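Local coordinates for protein nucleoporin NUP170 (Chaetomium thermophilum, PDB 5HAX) that belongs to the nuclear pore complex, where it probably serves as an inner-ring scaffold nucleoporin that pairs a beta-propeller with a helical C-terminal region, at residues 443-448 and 472-477; 52-57 and 482-487. One frame throughout, in Å; residues are numbered along the deposited sequence.

Interaction 1 of 2, residues 443-448 and 472-477; sequences IGLTTA and GEFAVL
The edge strand 440-445 of a four-stranded antiparallel propeller blade meets its neighbour 473-478 here, just where the edge strand ends. Gly444 and Ala475 form the hydrogen-bonded pair: Gly444 N gives its proton to Ala475 O at 3.1 Å, and Ala475 N answers to Gly444 O at 2.9 Å, nearly along the C=O axis. Beyond Leu445 two threonines carry the polar pairing onward. Thr446 N points almost straight (173°) at Glu473 O, 3.0 Å away, though from above the carbonyl plane. Glu473 N donates instead to a side chain, the hydroxyl Thr447 OG1, at 3.2 Å; chi1 of 44° tucks this oxygen between its own backbone N and carbonyl carbon. An alanine at Thr447 would remove that acceptor and would probably leave Glu473 N less well satisfied just beyond the end of the strand. The carboxylate of Glu473 is held from two sides: OE2 by a salt bridge to Arg486, OE1 by a water that donates to it and also bonds Thr446 OG1. On the face that carries Ile443, Leu445, Phe474 and Val476, Ile443 and Val476 lie side by side, branched residues suited to a strand, while Phe474 packs against Phe386 and Phe392. Leu445, its CG anti to the backbone N, crosses the Phe474 ring obliquely and sets Leu445 CD1 3.5 Å from Phe474 CE1.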
loop_
_atom_site.group_PDB
_atom_site.type_symbol
_atom_site.label_atom_id
_atom_site.label_comp_id
_atom_site.label_asym_id
_atom_site.label_seq_id
_atom_site.Cartn_x
_atom_site.Cartn_y
_atom_site.Cartn_z
ATOM N N ILE A 443 -7.753 -8.136 -9.333
ATOM C CA ILE A 443 -7.798 -7.390 -8.081
ATOM C C ILE A 443 -6.684 -6.354 -8.118
ATOM O O ILE A 443 -5.524 -6.698 -8.369
ATOM C CB ILE A 443 -7.647 -8.313 -6.854
ATOM C CG1 ILE A 443 -8.791 -9.333 -6.821
ATOM C CG2 ILE A 443 -7.628 -7.492 -5.564
ATOM C CD1 ILE A 443 -8.689 -10.359 -5.704
ATOM N N GLY A 444 -7.037 -5.098 -7.876
ATOM C CA GLY A 444 -6.075 -4.011 -7.946
ATOM C C GLY A 444 -6.245 -3.038 -6.800
ATOM O O GLY A 444 -7.333 -2.880 -6.241
ATOM N N LEU A 445 -5.142 -2.381 -6.455
ATOM C CA LEU A 445 -5.123 -1.404 -5.375
ATOM C C LEU A 445 -5.691 -0.077 -5.868
ATOM O O LEU A 445 -5.312 0.408 -6.938
ATOM C CB LEU A 445 -3.692 -1.224 -4.866
ATOM C CG LEU A 445 -3.445 -0.232 -3.728
ATOM C CD1 LEU A 445 -4.038 -0.731 -2.422
ATOM C CD2 LEU A 445 -1.954 0.029 -3.576
ATOM N N THR A 446 -6.605 0.506 -5.087
ATOM C CA THR A 446 -7.231 1.779 -5.436
ATOM C C THR A 446 -6.622 2.967 -4.707
ATOM O O THR A 446 -6.780 4.102 -5.170
ATOM C CB THR A 446 -8.733 1.746 -5.130
ATOM O OG1 THR A 446 -8.938 1.742 -3.712
ATOM C CG2 THR A 446 -9.389 0.521 -5.745
ATOM N N THR A 447 -5.949 2.734 -3.585
ATOM C CA THR A 447 -5.323 3.785 -2.802
ATOM C C THR A 447 -3.822 3.811 -3.083
ATOM O O THR A 447 -3.291 3.008 -3.852
ATOM C CB THR A 447 -5.607 3.570 -1.315
ATOM O OG1 THR A 447 -5.439 2.184 -0.994
ATOM C CG2 THR A 447 -7.031 3.982 -0.983
ATOM N N ALA A 448 -3.130 4.759 -2.454
ATOM C CA ALA A 448 -1.703 4.903 -2.674
ATOM C C ALA A 448 -0.950 3.710 -2.084
ATOM O O ALA A 448 -1.361 3.156 -1.059
ATOM C CB ALA A 448 -1.192 6.197 -2.048
ATOM N N GLY A 472 -5.970 0.877 3.223
ATOM C CA GLY A 472 -5.919 0.368 1.863
ATOM C C GLY A 472 -7.272 -0.158 1.415
ATOM O O GLY A 472 -7.997 -0.797 2.180
ATOM N N GLU A 473 -7.614 0.132 0.161
ATOM C CA GLU A 473 -8.828 -0.368 -0.463
ATOM C C GLU A 473 -8.462 -1.055 -1.769
ATOM O O GLU A 473 -7.534 -0.638 -2.469
ATOM C CB GLU A 473 -9.846 0.756 -0.717
ATOM C CG GLU A 473 -10.387 1.384 0.559
ATOM C CD GLU A 473 -11.573 2.299 0.317
ATOM O OE1 GLU A 473 -11.966 2.487 -0.854
ATOM O OE2 GLU A 473 -12.115 2.829 1.309
ATOM N N PHE A 474 -9.201 -2.114 -2.090
ATOM C CA PHE A 474 -8.884 -2.980 -3.218
ATOM C C PHE A 474 -10.142 -3.243 -4.028
ATOM O O PHE A 474 -11.181 -3.608 -3.468
ATOM C CB PHE A 474 -8.275 -4.297 -2.731
ATOM C CG PHE A 474 -7.196 -4.112 -1.709
ATOM C CD1 PHE A 474 -5.866 -4.033 -2.091
ATOM C CD2 PHE A 474 -7.514 -3.992 -0.367
ATOM C CE1 PHE A 474 -4.872 -3.851 -1.149
ATOM C CE2 PHE A 474 -6.525 -3.808 0.577
ATOM C CZ PHE A 474 -5.202 -3.739 0.184
ATOM N N ALA A 475 -10.043 -3.048 -5.340
ATOM C CA ALA A 475 -11.152 -3.291 -6.252
ATOM C C ALA A 475 -11.062 -4.721 -6.772
ATOM O O ALA A 475 -10.076 -5.086 -7.421
ATOM C CB ALA A 475 -11.123 -2.292 -7.407
ATOM N N VAL A 476 -12.087 -5.520 -6.488
ATOM C CA VAL A 476 -12.163 -6.911 -6.923
ATOM C C VAL A 476 -13.108 -6.941 -8.120
ATOM O O VAL A 476 -14.329 -6.837 -7.965
ATOM C CB VAL A 476 -12.643 -7.834 -5.799
ATOM C CG1 VAL A 476 -12.721 -9.280 -6.286
ATOM C CG2 VAL A 476 -11.727 -7.723 -4.595
ATOM N N LEU A 477 -12.546 -7.088 -9.317
ATOM C CA LEU A 477 -13.348 -7.155 -10.532
ATOM C C LEU A 477 -13.830 -8.581 -10.759
ATOM O O LEU A 477 -13.025 -9.516 -10.798
ATOM C CB LEU A 477 -12.535 -6.678 -11.734
ATOM C CG LEU A 477 -13.186 -6.833 -13.115
ATOM C CD1 LEU A 477 -14.399 -5.924 -13.250
ATOM C CD2 LEU A 477 -12.174 -6.554 -14.216
HETATM O O HOH W 1 -11.573 2.424 -3.281
#

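Interaction 2 of 2, residues 52-57 and 482-487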
loop_
_atom_site.group_PDB
_atom_site.type_symbol
_atom_site.label_atom_id
_atom_site.label_comp_id
_atom_site.label_asym_id
_atom_site.label_seq_id
_atom_site.Cartn_x
_atom_site.Cartn_y
_atom_site.Cartn_z
ATOM N N VAL A 52 -15.988 -6.068 2.887
ATOM C CA VAL A 52 -16.560 -5.446 1.698
ATOM C C VAL A 52 -17.349 -4.214 2.121
ATOM O O VAL A 52 -18.190 -4.285 3.024
ATOM C CB VAL A 52 -17.457 -6.441 0.941
ATOM C CG1 VAL A 52 -18.033 -5.800 -0.316
ATOM C CG2 VAL A 52 -16.683 -7.705 0.586
ATOM N N VAL A 53 -17.098 -3.086 1.454
ATOM C CA VAL A 53 -17.744 -1.823 1.814
ATOM C C VAL A 53 -18.823 -1.439 0.804
ATOM O O VAL A 53 -19.819 -0.807 1.170
ATOM C CB VAL A 53 -16.705 -0.694 1.968
ATOM C CG1 VAL A 53 -15.870 -0.919 3.225
ATOM C CG2 VAL A 53 -15.819 -0.583 0.739
ATOM N N ARG A 54 -18.649 -1.804 -0.464
ATOM C CA ARG A 54 -19.676 -1.527 -1.467
ATOM C C ARG A 54 -19.357 -2.309 -2.736
ATOM O O ARG A 54 -18.286 -2.908 -2.867
ATOM C CB ARG A 54 -19.785 -0.029 -1.769
ATOM C CG ARG A 54 -18.554 0.555 -2.424
ATOM C CD ARG A 54 -18.603 2.073 -2.483
ATOM N NE ARG A 54 -17.254 2.632 -2.502
ATOM C CZ ARG A 54 -16.649 3.198 -1.460
ATOM N NH1 ARG A 54 -15.414 3.661 -1.594
ATOM N NH2 ARG A 54 -17.267 3.316 -0.291
ATOM N N HIS A 55 -20.309 -2.295 -3.673
ATOM C CA HIS A 55 -20.180 -3.000 -4.942
ATOM C C HIS A 55 -20.733 -2.131 -6.063
ATOM O O HIS A 55 -21.632 -1.314 -5.846
ATOM C CB HIS A 55 -20.910 -4.350 -4.913
ATOM C CG HIS A 55 -22.403 -4.230 -4.920
ATOM N ND1 HIS A 55 -23.142 -4.050 -3.772
ATOM C CD2 HIS A 55 -23.294 -4.268 -5.939
ATOM C CE1 HIS A 55 -24.425 -3.980 -4.081
ATOM N NE2 HIS A 55 -24.545 -4.109 -5.390
ATOM N N HIS A 56 -20.190 -2.321 -7.267
ATOM C CA HIS A 56 -20.573 -1.548 -8.448
ATOM C C HIS A 56 -20.857 -2.509 -9.593
ATOM O O HIS A 56 -19.941 -3.165 -10.099
ATOM C CB HIS A 56 -19.474 -0.560 -8.843
ATOM C CG HIS A 56 -19.068 0.371 -7.744
ATOM N ND1 HIS A 56 -19.870 1.404 -7.310
ATOM C CD2 HIS A 56 -17.937 0.434 -7.003
ATOM C CE1 HIS A 56 -19.254 2.059 -6.341
ATOM N NE2 HIS A 56 -18.079 1.491 -6.136
ATOM N N ASN A 57 -22.117 -2.579 -10.014
ATOM C CA ASN A 57 -22.497 -3.461 -11.107
ATOM C C ASN A 57 -21.904 -2.986 -12.428
ATOM O O ASN A 57 -21.660 -1.795 -12.636
ATOM C CB ASN A 57 -24.019 -3.539 -11.228
ATOM C CG ASN A 57 -24.648 -4.376 -10.133
ATOM O OD1 ASN A 57 -24.631 -5.605 -10.191
ATOM N ND2 ASN A 57 -25.215 -3.714 -9.132
ATOM N N VAL A 482 -17.761 -4.756 -9.650
ATOM C CA VAL A 482 -16.537 -4.421 -8.926
ATOM C C VAL A 482 -16.894 -4.314 -7.450
ATOM O O VAL A 482 -17.755 -3.510 -7.074
ATOM C CB VAL A 482 -15.917 -3.106 -9.430
ATOM C CG1 VAL A 482 -14.695 -2.724 -8.591
ATOM C CG2 VAL A 482 -15.548 -3.215 -10.902
ATOM N N HIS A 483 -16.231 -5.115 -6.621
ATOM C CA HIS A 483 -16.410 -5.083 -5.176
ATOM C C HIS A 483 -15.232 -4.365 -4.530
ATOM O O HIS A 483 -14.075 -4.612 -4.883
ATOM C CB HIS A 483 -16.526 -6.498 -4.607
ATOM C CG HIS A 483 -17.548 -7.349 -5.296
ATOM N ND1 HIS A 483 -18.819 -7.541 -4.795
ATOM C CD2 HIS A 483 -17.487 -8.062 -6.447
ATOM C CE1 HIS A 483 -19.495 -8.334 -5.607
ATOM N NE2 HIS A 483 -18.710 -8.665 -6.617
ATOM N N ILE A 484 -15.528 -3.476 -3.583
ATOM C CA ILE A 484 -14.502 -2.723 -2.865
ATOM C C ILE A 484 -14.258 -3.410 -1.528
ATOM O O ILE A 484 -15.184 -3.580 -0.725
ATOM C CB ILE A 484 -14.914 -1.257 -2.658
ATOM C CG1 ILE A 484 -15.299 -0.602 -3.990
ATOM C CG2 ILE A 484 -13.778 -0.487 -1.996
ATOM C CD1 ILE A 484 -14.175 -0.547 -5.013
ATOM N N VAL A 485 -13.009 -3.801 -1.290
ATOM C CA VAL A 485 -12.580 -4.413 -0.038
ATOM C C VAL A 485 -11.637 -3.438 0.648
ATOM O O VAL A 485 -10.733 -2.891 0.006
ATOM C CB VAL A 485 -11.891 -5.767 -0.283
ATOM C CG1 VAL A 485 -11.466 -6.399 1.040
ATOM C CG2 VAL A 485 -12.811 -6.700 -1.058
ATOM N N ARG A 486 -11.840 -3.228 1.948
ATOM C CA ARG A 486 -11.083 -2.249 2.721
ATOM C C ARG A 486 -10.353 -2.943 3.862
ATOM O O ARG A 486 -10.934 -3.778 4.563
ATOM C CB ARG A 486 -12.005 -1.155 3.271
ATOM C CG ARG A 486 -11.303 -0.125 4.152
ATOM C CD ARG A 486 -12.285 0.912 4.676
ATOM N NE ARG A 486 -12.875 1.698 3.595
ATOM C CZ ARG A 486 -14.050 2.317 3.667
ATOM N NH1 ARG A 486 -14.783 2.242 4.770
ATOM N NH2 ARG A 486 -14.500 3.006 2.628
ATOM N N ARG A 487 -9.083 -2.591 4.039
ATOM C CA ARG A 487 -8.314 -3.042 5.189
ATOM C C ARG A 487 -8.788 -2.324 6.446
ATOM O O ARG A 487 -9.012 -1.110 6.439
ATOM C CB ARG A 487 -6.825 -2.771 4.948
ATOM C CG ARG A 487 -5.911 -2.977 6.146
ATOM C CD ARG A 487 -5.910 -4.415 6.616
ATOM N NE ARG A 487 -4.869 -4.650 7.614
ATOM C CZ ARG A 487 -4.960 -5.528 8.609
ATOM N NH1 ARG A 487 -6.051 -6.268 8.762
ATOM N NH2 ARG A 487 -3.953 -5.661 9.460
HETATM O O HOH W 2 -14.051 4.320 0.517
#
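Val482 O is gripped twice: His56 N donates to it in the carbonyl plane at 2.7 Å, and His55 CA, 3.3 Å from Val482 O, adds a weaker C-H contact. The pairing is antiparallel, and it joins strand 50-57, from near the start of the chain, to strand 481-487, more than 400 residues later. This is consistent with the velcro closure of a beta-propeller, in which an early strand completes a blade made of late ones. Val482 N returns a bond to His56 O, closing the ring of that hydrogen-bonded pair. Farther along, Val53 and Arg54 both stand opposite Ile484, a classic beta bulge: Val53 N donates to Ile484 O, Ile484 N to Arg54 O at 2.9 Å and almost straight (176°). The near-helical psi of Val53, -31°, accommodates the extra residue.

The bulge turns Val53 over its partner strand, where its two methyls do different work. Val53 CG2, in the crowded position between backbone N and carbonyl carbon, presses on Ile484 CG2 at 3.4 Å, tighter than usual van der Waals contact. Beta-branched Ile484 suits this place, for its other branch, CG1, runs alongside the aliphatic CG of Arg54. Arg54 and Arg486 bring like charges close, Arg54 NH2 to Arg486 NH2 at 4.0 Å, with their guanidinium planes 62° apart. The repulsion is probably eased by Glu473, which forms a salt bridge with Arg486 NE, and by a water that accepts from Arg54 NH1 and, weakly, from Arg486 NH2. Across the other face of the strands, Val52 and Val485 pack on Ile432 of the neighbouring blade. Val53 CG1 lies over one face of the Arg486 guanidinium, 3.6 Å above the plane and over its centre.

Interactions 1 and 2 belong to one blade: strands 473-478 and 481-487 follow each other in the chain and pair directly, so the two contacts, centres about 9 Å apart, join the two edge strands, 440-445 and 50-57, to the central pair. Phe474 N, probably hydrogen-bonded to Val485 O at 2.7 Å, ties the inner strands together. Glu473 is a polar side-chain bridge between the two contacts. Glu473 OE2 meets Arg486 NE at 2.7 Å, while Glu473 OE1 rests 3.7 Å from Ile484 CG2 and makes only a long, weak ion pair with Arg54 NH1. Through a water to Thr446 OG1 and a salt bridge to Arg486, one carboxylate connects the threonine end of 443-448 with interaction 2.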